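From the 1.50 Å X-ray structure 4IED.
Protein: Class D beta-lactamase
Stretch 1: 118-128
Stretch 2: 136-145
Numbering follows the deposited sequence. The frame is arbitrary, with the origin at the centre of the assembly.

Stretch 1 (118-128) LGKERMQEGLN
Stretch 2, residues 136-145: EIGSEIDKFW

A helix and an irregular loop can pack well when the loop supplies knobs at the spacing of helical turns. In this class D beta-lactamase, stretch 118-128 belongs to a longer helix, kinked near the start of the stretch where the N atoms of Lys-120 and Glu-121 lack a bond to the preceding turn. Gly-119 lies at the break, with phi/psi of 78/164°, a positive phi that suits glycine. Regular i to i+4 bonding resumes with Met-123 N to Gly-119 O at 2.9 Å. Stretch 136-145 has no regular helix or strand and runs antiparallel in register: CA of Lys-120 lies 6.3 Å from CA of Ile-141, and CA of Gln-124 lies 7.1 Å from CA of Ile-137.

The two isoleucines are the knobs. Ile-137 (chi1 m, chi2 t) sends CD1 to 3.5 Å from Gln-124 N, 3.7 Å from Met-123 CG and 4.1 Å from Lys-120 O, filling a hollow between successive turns, while its CG1 meets Leu-127 CD1 at 3.4 Å. Ile-141 (t, p) plugs the kink, its CD1 3.5 Å from Lys-120 N and 3.6 Å from Gly-119 C. Phe-144 (chi1 64°, chi2 89°) closes the buried side: its CZ approaches Met-123 CG to 3.5 Å and its CE1 lies 4.2 Å from Leu-127 CD1. The flexible Met-123 (t, p, p) fits among these shapes, with SD at the ring edge, 5.1 Å from the Phe-144 centroid. Leu-127 (m, t) points its CA-to-CB bond toward the loop, and its branched apolar end packs against Ile-137 and Phe-144.

A type II' turn from Ile-137 to Glu-140 places Gly-138 at phi/psi 64/-145°, again favourable to glycine. Extended Lys-120, all t, reaches along the exposed margin, donating a hydrogen bond from NZ to Gly-138 O at 2.6 Å; its CE also lies 4.1 Å from Ile-137 CG2. Altogether 429 Å² is buried, largely through apolar fit, with this one hydrogen bond between the stretches.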

# COMPACT_ATOMS: atom_id res chain seq x y z
N LEU A 118 12.74 -14.54 -3.51
CA LEU A 118 12.37 -14.24 -4.90
C LEU A 118 13.60 -14.01 -5.80
O LEU A 118 13.73 -14.61 -6.84
CB LEU A 118 11.43 -13.06 -4.99
CG LEU A 118 9.96 -13.40 -4.66
CD1 LEU A 118 9.24 -12.05 -4.33
CD2 LEU A 118 9.26 -14.08 -5.80
N GLY A 119 14.51 -13.22 -5.28
CA GLY A 119 15.71 -12.83 -6.04
C GLY A 119 15.47 -11.75 -7.06
O GLY A 119 14.34 -11.50 -7.48
N LYS A 120 16.55 -11.12 -7.53
CA LYS A 120 16.39 -10.01 -8.44
C LYS A 120 15.60 -10.31 -9.73
O LYS A 120 14.76 -9.52 -10.21
CB LYS A 120 17.73 -9.37 -8.74
CG LYS A 120 17.60 -8.06 -9.51
CD LYS A 120 18.86 -7.15 -9.54
CE LYS A 120 18.52 -5.88 -10.30
NZ LYS A 120 19.62 -4.94 -10.44
N GLU A 121 15.95 -11.40 -10.37
CA GLU A 121 15.32 -11.71 -11.64
C GLU A 121 13.81 -11.86 -11.50
O GLU A 121 13.04 -11.28 -12.27
CB GLU A 121 15.95 -12.97 -12.29
CG GLU A 121 15.32 -13.43 -13.59
CD GLU A 121 16.05 -14.66 -14.24
OE1 GLU A 121 16.45 -14.55 -15.41
OE2 GLU A 121 16.21 -15.73 -13.63
N ARG A 122 13.38 -12.61 -10.53
CA ARG A 122 11.91 -12.87 -10.39
C ARG A 122 11.23 -11.63 -9.85
O ARG A 122 10.10 -11.29 -10.25
CB ARG A 122 11.62 -14.06 -9.48
CG ARG A 122 12.03 -15.37 -10.11
CD ARG A 122 11.52 -16.60 -9.36
NE ARG A 122 12.15 -16.68 -8.05
CZ ARG A 122 11.99 -17.78 -7.30
NH1 ARG A 122 11.18 -18.81 -7.70
NH2 ARG A 122 12.63 -17.84 -6.16
N MET A 123 11.89 -10.88 -8.98
CA MET A 123 11.30 -9.68 -8.49
C MET A 123 11.11 -8.67 -9.64
O MET A 123 10.10 -8.02 -9.77
CB MET A 123 12.17 -9.01 -7.39
CG MET A 123 11.54 -7.82 -6.69
SD MET A 123 10.00 -8.14 -5.79
CE MET A 123 10.73 -8.78 -4.30
N GLN A 124 12.16 -8.48 -10.44
CA GLN A 124 12.08 -7.60 -11.61
C GLN A 124 10.94 -7.99 -12.53
O GLN A 124 10.19 -7.15 -13.03
CB GLN A 124 13.40 -7.54 -12.36
CG GLN A 124 13.37 -6.54 -13.48
CD GLN A 124 13.47 -5.15 -12.98
OE1 GLN A 124 12.47 -4.31 -13.06
NE2 GLN A 124 14.56 -4.83 -12.43
N GLU A 125 10.81 -9.32 -12.80
CA GLU A 125 9.76 -9.78 -13.70
C GLU A 125 8.41 -9.42 -13.11
O GLU A 125 7.49 -9.03 -13.84
CB GLU A 125 9.93 -11.29 -13.87
CG GLU A 125 11.02 -11.62 -14.89
CD GLU A 125 11.50 -13.05 -14.99
OE1 GLU A 125 12.24 -13.23 -16.03
OE2 GLU A 125 11.25 -13.91 -14.07
N GLY A 126 8.24 -9.51 -11.78
CA GLY A 126 7.02 -9.12 -11.12
C GLY A 126 6.64 -7.66 -11.21
O GLY A 126 5.53 -7.27 -11.55
N LEU A 127 7.66 -6.82 -10.95
CA LEU A 127 7.49 -5.36 -11.08
C LEU A 127 7.12 -5.00 -12.54
O LEU A 127 6.31 -4.15 -12.81
CB LEU A 127 8.74 -4.59 -10.69
CG LEU A 127 9.19 -4.67 -9.21
CD1 LEU A 127 10.48 -3.86 -8.95
CD2 LEU A 127 8.09 -4.21 -8.30
N ASN A 128 7.75 -5.72 -13.48
CA ASN A 128 7.59 -5.40 -14.89
C ASN A 128 6.20 -5.83 -15.36
O ASN A 128 5.53 -5.10 -16.12
CB ASN A 128 8.65 -6.07 -15.73
CG ASN A 128 10.01 -5.37 -15.61
OD1 ASN A 128 10.12 -4.39 -14.89
ND2 ASN A 128 10.99 -5.84 -16.29
N GLU A 136 12.42 0.09 -10.56
CA GLU A 136 13.85 0.04 -10.29
C GLU A 136 14.11 -0.75 -8.99
O GLU A 136 13.56 -0.39 -7.93
CB GLU A 136 14.38 1.44 -10.13
CG GLU A 136 14.21 2.24 -11.42
CD GLU A 136 15.08 1.69 -12.53
OE1 GLU A 136 16.29 1.51 -12.34
OE2 GLU A 136 14.56 1.56 -13.64
N ILE A 137 14.99 -1.71 -9.09
CA ILE A 137 15.43 -2.51 -7.98
C ILE A 137 16.84 -2.10 -7.52
O ILE A 137 17.25 -2.43 -6.39
CB ILE A 137 15.30 -4.03 -8.22
CG1 ILE A 137 13.80 -4.35 -8.37
CG2 ILE A 137 16.05 -4.83 -7.15
CD1 ILE A 137 13.73 -5.76 -8.92
N GLY A 138 17.68 -1.52 -8.38
CA GLY A 138 19.08 -1.23 -7.91
C GLY A 138 19.80 -2.53 -7.59
O GLY A 138 19.62 -3.56 -8.20
N SER A 139 20.64 -2.47 -6.56
CA SER A 139 21.49 -3.56 -6.14
C SER A 139 21.27 -3.93 -4.69
O SER A 139 22.19 -4.51 -4.07
CB SER A 139 22.97 -3.14 -6.35
OG SER A 139 23.31 -2.02 -5.58
N GLU A 140 20.07 -3.74 -4.15
CA GLU A 140 19.73 -4.02 -2.73
C GLU A 140 18.37 -4.73 -2.76
O GLU A 140 17.31 -4.14 -2.72
CB GLU A 140 19.62 -2.75 -1.88
CG GLU A 140 20.96 -2.03 -1.69
CD GLU A 140 21.89 -2.65 -0.72
OE1 GLU A 140 21.44 -3.56 0.00
OE2 GLU A 140 23.07 -2.25 -0.67
N ILE A 141 18.44 -6.04 -2.88
CA ILE A 141 17.22 -6.88 -3.09
C ILE A 141 16.31 -6.79 -1.90
O ILE A 141 15.12 -7.01 -2.13
CB ILE A 141 17.57 -8.37 -3.45
CG1 ILE A 141 16.34 -9.12 -3.95
CG2 ILE A 141 18.21 -9.06 -2.31
CD1 ILE A 141 15.71 -8.68 -5.19
N ASP A 142 16.78 -6.45 -0.68
CA ASP A 142 15.83 -6.34 0.42
C ASP A 142 15.64 -4.93 0.97
O ASP A 142 15.10 -4.77 2.09
CB ASP A 142 16.05 -7.43 1.44
CG ASP A 142 17.18 -7.21 2.37
OD1 ASP A 142 17.96 -6.24 2.20
OD2 ASP A 142 17.41 -8.14 3.23
N LYS A 143 16.03 -3.95 0.17
CA LYS A 143 15.88 -2.54 0.58
C LYS A 143 15.27 -1.66 -0.47
O LYS A 143 15.04 -0.48 -0.23
CB LYS A 143 17.19 -1.90 1.03
CG LYS A 143 17.94 -2.62 2.09
CD LYS A 143 19.31 -1.96 2.28
CE LYS A 143 20.23 -2.77 3.12
NZ LYS A 143 21.39 -2.00 3.53
N PHE A 144 15.08 -2.17 -1.72
CA PHE A 144 14.77 -1.27 -2.84
C PHE A 144 13.49 -0.51 -2.72
O PHE A 144 13.37 0.47 -3.37
CB PHE A 144 14.81 -2.03 -4.19
CG PHE A 144 13.77 -3.13 -4.32
CD1 PHE A 144 12.52 -2.84 -4.81
CD2 PHE A 144 14.04 -4.46 -3.99
CE1 PHE A 144 11.51 -3.79 -4.87
CE2 PHE A 144 13.04 -5.42 -4.02
CZ PHE A 144 11.80 -5.09 -4.54
N TRP A 145 12.50 -1.07 -1.99
CA TRP A 145 11.24 -0.39 -1.80
C TRP A 145 11.21 0.57 -0.59
O TRP A 145 10.24 1.28 -0.39
CB TRP A 145 10.10 -1.38 -1.61
CG TRP A 145 10.25 -2.20 -0.29
CD1 TRP A 145 9.61 -2.01 0.85
CD2 TRP A 145 10.97 -3.46 -0.15
NE1 TRP A 145 9.94 -2.95 1.76
CE2 TRP A 145 10.77 -3.88 1.19
CE3 TRP A 145 11.73 -4.26 -1.01
CZ2 TRP A 145 11.29 -5.08 1.70
CZ3 TRP A 145 12.24 -5.42 -0.54
CH2 TRP A 145 12.02 -5.85 0.84